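Local coordinates for protein Ifi204 (Mus musculus domesticus, PDB 5YZW) that acts as an interferon-inducible DNA sensor of the PYHIN family, recognising DNA through its HIN domain, at residues A[33-38]-A[55-60]; A[110-115]-A[145-150]; A[149-154]-A[169-174]. All blocks are in the same frame, centred on the assembly; numbering follows the deposited sequence.

Contact 1 of 3, residues A[33-38]-A[55-60]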
# COMPACT_ATOMS: atom_id res chain seq x y z
N PHE A 33 -7.60 4.07 4.31
CA PHE A 33 -6.59 4.45 3.33
C PHE A 33 -5.24 3.90 3.75
O PHE A 33 -5.06 3.39 4.87
CB PHE A 33 -6.53 5.97 3.06
CG PHE A 33 -6.22 6.81 4.29
CD1 PHE A 33 -4.91 7.04 4.68
CD2 PHE A 33 -7.24 7.38 5.02
CE1 PHE A 33 -4.61 7.85 5.82
CE2 PHE A 33 -6.97 8.17 6.16
CZ PHE A 33 -5.65 8.40 6.55
N HIS A 34 -4.29 3.97 2.82
CA HIS A 34 -2.92 3.51 3.01
C HIS A 34 -2.00 4.72 3.08
O HIS A 34 -2.23 5.73 2.40
CB HIS A 34 -2.46 2.60 1.86
CG HIS A 34 -3.03 1.22 1.89
ND1 HIS A 34 -2.41 0.17 2.53
CD2 HIS A 34 -4.14 0.70 1.32
CE1 HIS A 34 -3.13 -0.93 2.38
NE2 HIS A 34 -4.19 -0.63 1.65
N ALA A 35 -0.96 4.62 3.90
CA ALA A 35 0.05 5.66 4.01
C ALA A 35 1.41 5.01 4.14
O ALA A 35 1.54 3.91 4.69
CB ALA A 35 -0.19 6.59 5.22
N THR A 36 2.43 5.70 3.63
CA THR A 36 3.82 5.40 3.92
C THR A 36 4.37 6.51 4.82
O THR A 36 4.14 7.69 4.54
CB THR A 36 4.62 5.27 2.63
OG1 THR A 36 4.14 4.13 1.90
CG2 THR A 36 6.09 5.07 2.92
N VAL A 37 5.01 6.13 5.94
CA VAL A 37 5.54 7.11 6.90
C VAL A 37 6.96 6.70 7.26
O VAL A 37 7.40 5.59 6.95
CB VAL A 37 4.69 7.24 8.18
CG1 VAL A 37 3.26 7.64 7.86
CG2 VAL A 37 4.75 5.97 9.04
N ALA A 38 7.67 7.60 7.94
CA ALA A 38 9.07 7.34 8.24
C ALA A 38 9.49 7.99 9.55
O ALA A 38 9.13 9.15 9.81
CB ALA A 38 9.98 7.85 7.12
N SER A 55 -7.39 14.13 7.29
CA SER A 55 -6.86 15.48 7.48
C SER A 55 -5.48 15.51 8.12
O SER A 55 -4.83 16.56 8.08
CB SER A 55 -7.81 16.32 8.34
OG SER A 55 -7.96 15.75 9.63
N LYS A 56 -5.00 14.42 8.70
CA LYS A 56 -3.68 14.43 9.31
C LYS A 56 -2.61 13.69 8.50
O LYS A 56 -1.42 13.97 8.67
CB LYS A 56 -3.74 13.85 10.72
CG LYS A 56 -4.42 14.83 11.69
CD LYS A 56 -4.68 14.20 13.05
CE LYS A 56 -5.63 15.07 13.86
NZ LYS A 56 -5.77 14.53 15.24
N PHE A 57 -3.01 12.79 7.61
CA PHE A 57 -2.02 12.11 6.78
C PHE A 57 -1.86 12.89 5.47
O PHE A 57 -2.23 12.45 4.37
CB PHE A 57 -2.43 10.66 6.56
CG PHE A 57 -2.15 9.78 7.74
CD1 PHE A 57 -3.01 9.79 8.85
CD2 PHE A 57 -1.02 8.97 7.78
CE1 PHE A 57 -2.74 8.98 9.95
CE2 PHE A 57 -0.75 8.16 8.87
CZ PHE A 57 -1.62 8.16 9.96
N ILE A 58 -1.30 14.08 5.63
CA ILE A 58 -0.92 14.95 4.53
C ILE A 58 0.58 14.80 4.32
O ILE A 58 1.33 14.92 5.29
CB ILE A 58 -1.28 16.42 4.82
CG1 ILE A 58 -2.77 16.55 5.13
CG2 ILE A 58 -0.87 17.32 3.67
CD1 ILE A 58 -3.64 16.04 4.02
N PRO A 59 1.04 14.53 3.10
CA PRO A 59 2.49 14.43 2.87
C PRO A 59 3.24 15.62 3.47
O PRO A 59 2.86 16.77 3.28
CB PRO A 59 2.59 14.39 1.35
CG PRO A 59 1.31 13.63 0.93
CD PRO A 59 0.27 14.18 1.89
N ARG A 60 4.30 15.32 4.22
CA ARG A 60 5.22 16.23 4.92
C ARG A 60 4.73 16.63 6.31
O ARG A 60 5.48 17.25 7.05
CB ARG A 60 5.56 17.50 4.12
CG ARG A 60 5.99 17.19 2.69
CD ARG A 60 6.45 18.43 1.93
NE ARG A 60 7.84 18.80 2.20
CZ ARG A 60 8.90 17.97 2.24
NH1 ARG A 60 8.79 16.67 1.98
NH2 ARG A 60 10.09 18.47 2.51

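Contact 2 of 3, residues A[110-115]-A[145-150]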
# COMPACT_ATOMS: atom_id res chain seq x y z
N TYR A 110 13.11 -9.50 -8.58
CA TYR A 110 13.28 -9.59 -7.14
C TYR A 110 12.06 -10.20 -6.46
O TYR A 110 12.19 -10.87 -5.43
CB TYR A 110 13.58 -8.21 -6.55
CG TYR A 110 13.68 -8.19 -5.05
CD1 TYR A 110 14.82 -8.66 -4.41
CD2 TYR A 110 12.65 -7.71 -4.28
CE1 TYR A 110 14.91 -8.65 -3.03
CE2 TYR A 110 12.73 -7.70 -2.90
CZ TYR A 110 13.87 -8.16 -2.28
OH TYR A 110 13.96 -8.14 -0.90
N LEU A 111 10.87 -9.96 -7.02
CA LEU A 111 9.67 -10.57 -6.46
C LEU A 111 9.69 -12.08 -6.59
O LEU A 111 9.14 -12.78 -5.73
CB LEU A 111 8.43 -10.01 -7.14
CG LEU A 111 8.08 -8.57 -6.82
CD1 LEU A 111 6.69 -8.25 -7.35
CD2 LEU A 111 8.14 -8.34 -5.32
N PHE A 112 10.35 -12.61 -7.63
CA PHE A 112 10.41 -14.05 -7.81
C PHE A 112 11.16 -14.73 -6.67
O PHE A 112 10.92 -15.91 -6.39
CB PHE A 112 11.07 -14.39 -9.15
CG PHE A 112 10.29 -13.92 -10.35
CD1 PHE A 112 8.93 -13.66 -10.25
CD2 PHE A 112 10.91 -13.76 -11.57
CE1 PHE A 112 8.21 -13.24 -11.35
CE2 PHE A 112 10.19 -13.34 -12.69
CZ PHE A 112 8.84 -13.08 -12.58
N SER A 113 12.07 -14.02 -6.01
CA SER A 113 12.84 -14.58 -4.90
C SER A 113 12.11 -14.47 -3.56
O SER A 113 12.58 -15.06 -2.58
CB SER A 113 14.20 -13.89 -4.80
OG SER A 113 14.08 -12.56 -4.31
N GLN A 114 10.98 -13.77 -3.50
CA GLN A 114 10.32 -13.50 -2.23
C GLN A 114 9.28 -14.58 -1.89
O GLN A 114 8.80 -15.32 -2.75
CB GLN A 114 9.65 -12.12 -2.26
CG GLN A 114 10.63 -10.96 -2.41
CD GLN A 114 11.69 -10.96 -1.32
OE1 GLN A 114 12.82 -11.39 -1.54
NE2 GLN A 114 11.31 -10.49 -0.13
N ALA A 115 8.91 -14.61 -0.61
CA ALA A 115 8.01 -15.64 -0.10
C ALA A 115 6.59 -15.43 -0.61
O ALA A 115 6.07 -14.31 -0.62
CB ALA A 115 8.02 -15.64 1.43
N GLY A 145 11.54 -8.76 -15.93
CA GLY A 145 10.64 -9.89 -16.09
C GLY A 145 9.21 -9.43 -16.31
O GLY A 145 8.93 -8.25 -16.51
N LYS A 146 8.30 -10.41 -16.27
CA LYS A 146 6.88 -10.20 -16.54
C LYS A 146 6.06 -11.05 -15.59
O LYS A 146 6.50 -12.12 -15.16
CB LYS A 146 6.52 -10.57 -18.01
CG LYS A 146 7.19 -9.71 -19.07
CD LYS A 146 8.17 -10.54 -19.92
CE LYS A 146 9.04 -9.66 -20.80
NZ LYS A 146 9.57 -10.39 -21.99
N MET A 147 4.87 -10.57 -15.24
CA MET A 147 3.94 -11.33 -14.41
C MET A 147 2.53 -10.80 -14.64
O MET A 147 2.31 -9.86 -15.40
CB MET A 147 4.33 -11.27 -12.92
CG MET A 147 4.62 -9.87 -12.39
SD MET A 147 5.15 -9.76 -10.64
CE MET A 147 4.45 -11.23 -9.93
N GLU A 148 1.57 -11.45 -13.99
CA GLU A 148 0.16 -11.10 -14.09
C GLU A 148 -0.30 -10.43 -12.80
O GLU A 148 0.07 -10.86 -11.71
CB GLU A 148 -0.72 -12.34 -14.32
CG GLU A 148 -0.71 -12.92 -15.69
CD GLU A 148 -1.66 -14.10 -15.79
OE1 GLU A 148 -1.92 -14.74 -14.75
OE2 GLU A 148 -2.16 -14.38 -16.90
N VAL A 149 -1.11 -9.38 -12.93
CA VAL A 149 -1.88 -8.85 -11.82
C VAL A 149 -3.30 -9.39 -11.97
O VAL A 149 -3.94 -9.19 -13.00
CB VAL A 149 -1.87 -7.32 -11.79
CG1 VAL A 149 -2.71 -6.80 -10.63
CG2 VAL A 149 -0.44 -6.81 -11.68
N VAL A 150 -3.77 -10.11 -10.96
CA VAL A 150 -5.10 -10.70 -10.98
C VAL A 150 -6.02 -9.82 -10.15
O VAL A 150 -5.80 -9.64 -8.94
CB VAL A 150 -5.09 -12.15 -10.48
CG1 VAL A 150 -6.48 -12.76 -10.58
CG2 VAL A 150 -4.10 -12.97 -11.29

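Contact 3 of 3, residues A[149-154]-A[169-174]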
# COMPACT_ATOMS: atom_id res chain seq x y z
N VAL A 149 -1.11 -9.38 -12.93
CA VAL A 149 -1.88 -8.85 -11.82
C VAL A 149 -3.30 -9.39 -11.97
O VAL A 149 -3.94 -9.19 -13.00
CB VAL A 149 -1.87 -7.32 -11.79
CG1 VAL A 149 -2.71 -6.80 -10.63
CG2 VAL A 149 -0.44 -6.81 -11.68
N VAL A 150 -3.77 -10.11 -10.96
CA VAL A 150 -5.10 -10.70 -10.98
C VAL A 150 -6.02 -9.82 -10.15
O VAL A 150 -5.80 -9.64 -8.94
CB VAL A 150 -5.09 -12.15 -10.48
CG1 VAL A 150 -6.48 -12.76 -10.58
CG2 VAL A 150 -4.10 -12.97 -11.29
N VAL A 151 -7.03 -9.25 -10.79
CA VAL A 151 -7.98 -8.37 -10.13
C VAL A 151 -9.36 -9.02 -10.16
O VAL A 151 -9.81 -9.50 -11.20
CB VAL A 151 -8.00 -6.98 -10.78
CG1 VAL A 151 -9.02 -6.08 -10.10
CG2 VAL A 151 -6.61 -6.35 -10.68
N TYR A 152 -10.01 -9.04 -9.00
CA TYR A 152 -11.38 -9.51 -8.86
C TYR A 152 -12.14 -8.56 -7.94
O TYR A 152 -11.57 -8.01 -7.00
CB TYR A 152 -11.41 -10.92 -8.27
CG TYR A 152 -12.80 -11.48 -8.17
CD1 TYR A 152 -13.42 -12.03 -9.29
CD2 TYR A 152 -13.49 -11.47 -6.97
CE1 TYR A 152 -14.69 -12.54 -9.21
CE2 TYR A 152 -14.77 -11.98 -6.88
CZ TYR A 152 -15.36 -12.52 -8.01
OH TYR A 152 -16.63 -13.04 -7.93
N GLY A 153 -13.43 -8.37 -8.21
CA GLY A 153 -14.27 -7.61 -7.29
C GLY A 153 -14.21 -6.11 -7.47
O GLY A 153 -14.08 -5.63 -8.60
N ARG A 154 -14.26 -5.35 -6.36
CA ARG A 154 -14.44 -3.91 -6.44
C ARG A 154 -13.42 -3.25 -7.36
O ARG A 154 -13.75 -2.31 -8.09
CB ARG A 154 -14.40 -3.29 -5.04
CG ARG A 154 -13.02 -3.25 -4.39
CD ARG A 154 -13.07 -2.61 -2.98
NE ARG A 154 -12.00 -3.16 -2.15
CZ ARG A 154 -10.75 -2.73 -2.20
NH1 ARG A 154 -10.42 -1.73 -3.00
NH2 ARG A 154 -9.82 -3.30 -1.46
N VAL A 169 -1.16 -1.13 -4.43
CA VAL A 169 -0.88 -1.05 -2.99
C VAL A 169 -1.49 -2.27 -2.31
O VAL A 169 -2.69 -2.53 -2.45
CB VAL A 169 -1.42 0.24 -2.36
CG1 VAL A 169 -1.10 0.24 -0.88
CG2 VAL A 169 -0.86 1.45 -3.09
N CYS A 170 -0.65 -3.02 -1.60
CA CYS A 170 -1.09 -4.16 -0.79
C CYS A 170 -1.77 -5.23 -1.65
O CYS A 170 -2.92 -5.59 -1.41
CB CYS A 170 -2.01 -3.70 0.34
SG CYS A 170 -2.36 -4.99 1.58
N PHE A 171 -1.04 -5.71 -2.65
CA PHE A 171 -1.40 -6.91 -3.40
C PHE A 171 -0.63 -8.12 -2.88
O PHE A 171 0.49 -7.99 -2.40
CB PHE A 171 -1.12 -6.72 -4.89
CG PHE A 171 -2.19 -6.00 -5.62
CD1 PHE A 171 -2.55 -4.72 -5.26
CD2 PHE A 171 -2.84 -6.61 -6.70
CE1 PHE A 171 -3.55 -4.04 -5.94
CE2 PHE A 171 -3.84 -5.94 -7.37
CZ PHE A 171 -4.20 -4.66 -6.99
N GLU A 172 -1.22 -9.32 -2.99
CA GLU A 172 -0.57 -10.51 -2.46
C GLU A 172 0.22 -11.23 -3.53
O GLU A 172 -0.30 -11.52 -4.61
CB GLU A 172 -1.56 -11.49 -1.82
CG GLU A 172 -0.87 -12.73 -1.22
CD GLU A 172 -1.81 -13.65 -0.43
OE1 GLU A 172 -3.01 -13.32 -0.29
OE2 GLU A 172 -1.36 -14.73 0.02
N LEU A 173 1.47 -11.54 -3.22
CA LEU A 173 2.36 -12.20 -4.16
C LEU A 173 2.07 -13.69 -4.09
O LEU A 173 2.13 -14.29 -3.00
CB LEU A 173 3.83 -11.91 -3.82
CG LEU A 173 4.87 -12.73 -4.56
CD1 LEU A 173 4.85 -12.23 -5.98
CD2 LEU A 173 6.27 -12.54 -3.96
N THR A 174 1.72 -14.29 -5.22
CA THR A 174 1.41 -15.71 -5.25
C THR A 174 2.09 -16.31 -6.47
O THR A 174 2.56 -15.59 -7.36
CB THR A 174 -0.11 -15.96 -5.30
OG1 THR A 174 -0.60 -15.66 -6.60
CG2 THR A 174 -0.85 -15.06 -4.29

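Contact 1 of 3, residues A[33-38]-A[55-60]
Phe33 brings the edge of its ring to the face of Phe57 in an offset edge-to-face pair. The ring centroids lie 5.5 Å apart and the planes meet at 68°. The closest approach is Phe33 CE1 to Phe57 CB, 3.6 Å. CZ of Phe33 reaches CD1 of Phe57 at 3.8 Å. A chi1 of 59° puts the Phe33 ring between its own backbone N and carbonyl carbon, and from there it extends to the loop. After His34, which points away, Ala35 points toward the loop again. Its CB meets Phe57 CD2 at 3.6 Å. This alternation belongs to strand 30-38, part of the first of the two OB-fold barrels that make up a HIN domain. Loop 55-60 leads from strand 43-48 to strand 62-71 and sends Phe57 into the barrel core, where Val48 also touches both phenylalanines. Phe57 is the centre of an inverse gamma turn, with a weak bond from Ile58 N to Lys56 O. With an alanine here in place of Phe57, the edge of Phe33 would probably lose its aromatic partner and a gap would be likely to open beside Ala35 and Val37. Val37 is the last to touch. Its CG1 sits beside the backbone N (chi1 -58°) and lies near the plane of the Phe57 ring, 4.2 Å from CE2.

Contact 2 of 3, residues A[110-115]-A[145-150]
Leu111 and Met147 cross at about a right angle, with CD1 of Leu111 3.9 Å from SD of Met147. This joins a short helix to the second OB-fold barrel of the HIN domain. Helix 108-112 stands just ahead of strand 119-132 in the chain. Segment 145-150 lies on strand 145-151 of the same barrel. Leu111 and Met147 pack as apolar side chains, and no hydrogen bond crosses between the segments. Met147 points toward the helix. Its CG lies between the backbone N and the carbonyl carbon (chi1 49°). A chi3 of -25° then folds CE of Met147 back over the residue's own CB, 3.0 Å from it. Leu111 is buried, and it also touches Val120 and Tyr124 of strand 119-132. Met147 also packs on Ile140, Trp180 and Leu182. Within segment 110-115, Tyr110 O accepts from both N and OG of Ser113; the OG bond is 2.8 Å. Phe112 is turned differently from Leu111. It approaches the strand with the edge of its ring and not with a face. The ring also meets that of Trp180, with the planes at about 30°. A CB on Gly145 would point at the segment of Phe112 and come tight to its ring, 3.4 Å from Phe112 CE2. CE1 of Phe112 is a looser 4.5 Å from CE of Met147. CZ of Phe112 comes 3.6 Å from the carbonyl O of Lys146, which lies in the plane of the ring.

Contact 3 of 3, residues A[149-154]-A[169-174]
Phe171 reaches Val149, Val150 and Val151 with one and the same ring atom, CE2, from a strand that is bent just before it. Cys170 has left-handed backbone angles, and Cys170 and Phe171 together face Val120 in a G1 beta bulge. The chain turns a corner here, and strand 165-169 gives way to strand 171-175. Both pair with strand 119-132. The turned strand points Phe171 toward segment 149-154. CG1 of Val149 gives the closest contact, 3.6 Å from Phe171 CE2, and lies 3.9 Å from CD2. The two side chains cross at about a right angle, and the methyl comes in obliquely to the ring. With chi1 at 179°, CG1 of Val149 stands anti to the backbone N, which carries it to the phenylalanine. This is packing across the interior of the second OB barrel. Strands 149-151 and 171-174 are not hydrogen-bonded to each other: their axes pass 8.9 Å apart, with their directions at 126°. Strand 180-183 pairs with both and sends Leu182 onto Phe171. Two residues past Val151, the backbone angles of Gly153 would press a CB on the preceding carbonyl O. CG2 of Val151 lies at the edge of the Phe171 ring, near its plane, 4.3 Å from CE2. The carbonyl O of Val150 is farther still from CE2, at 4.5 Å.

Contact 1 lies in the first OB barrel, and contacts 2 and 3 lie in the second, on the opposite side of the chain's centre. Contacts 2 and 3 are neighbours, with centres about 12 Å apart. They share Val149 and Val150 on strand 145-151. Leu173 joins them: its CD2 is 3.4 Å from Leu111 O, and its CD1 is 4.1 Å from Met147 CE. Contacts 1 and 3 have centres about 22 Å apart but touch between the barrels. There His34 CG packs 3.5 Å from Val169 CG1, and His34 CE1 lies 3.6 Å from Cys170 CB. Contacts 1 and 2 do not touch, and their nearest atoms are about 14 Å apart.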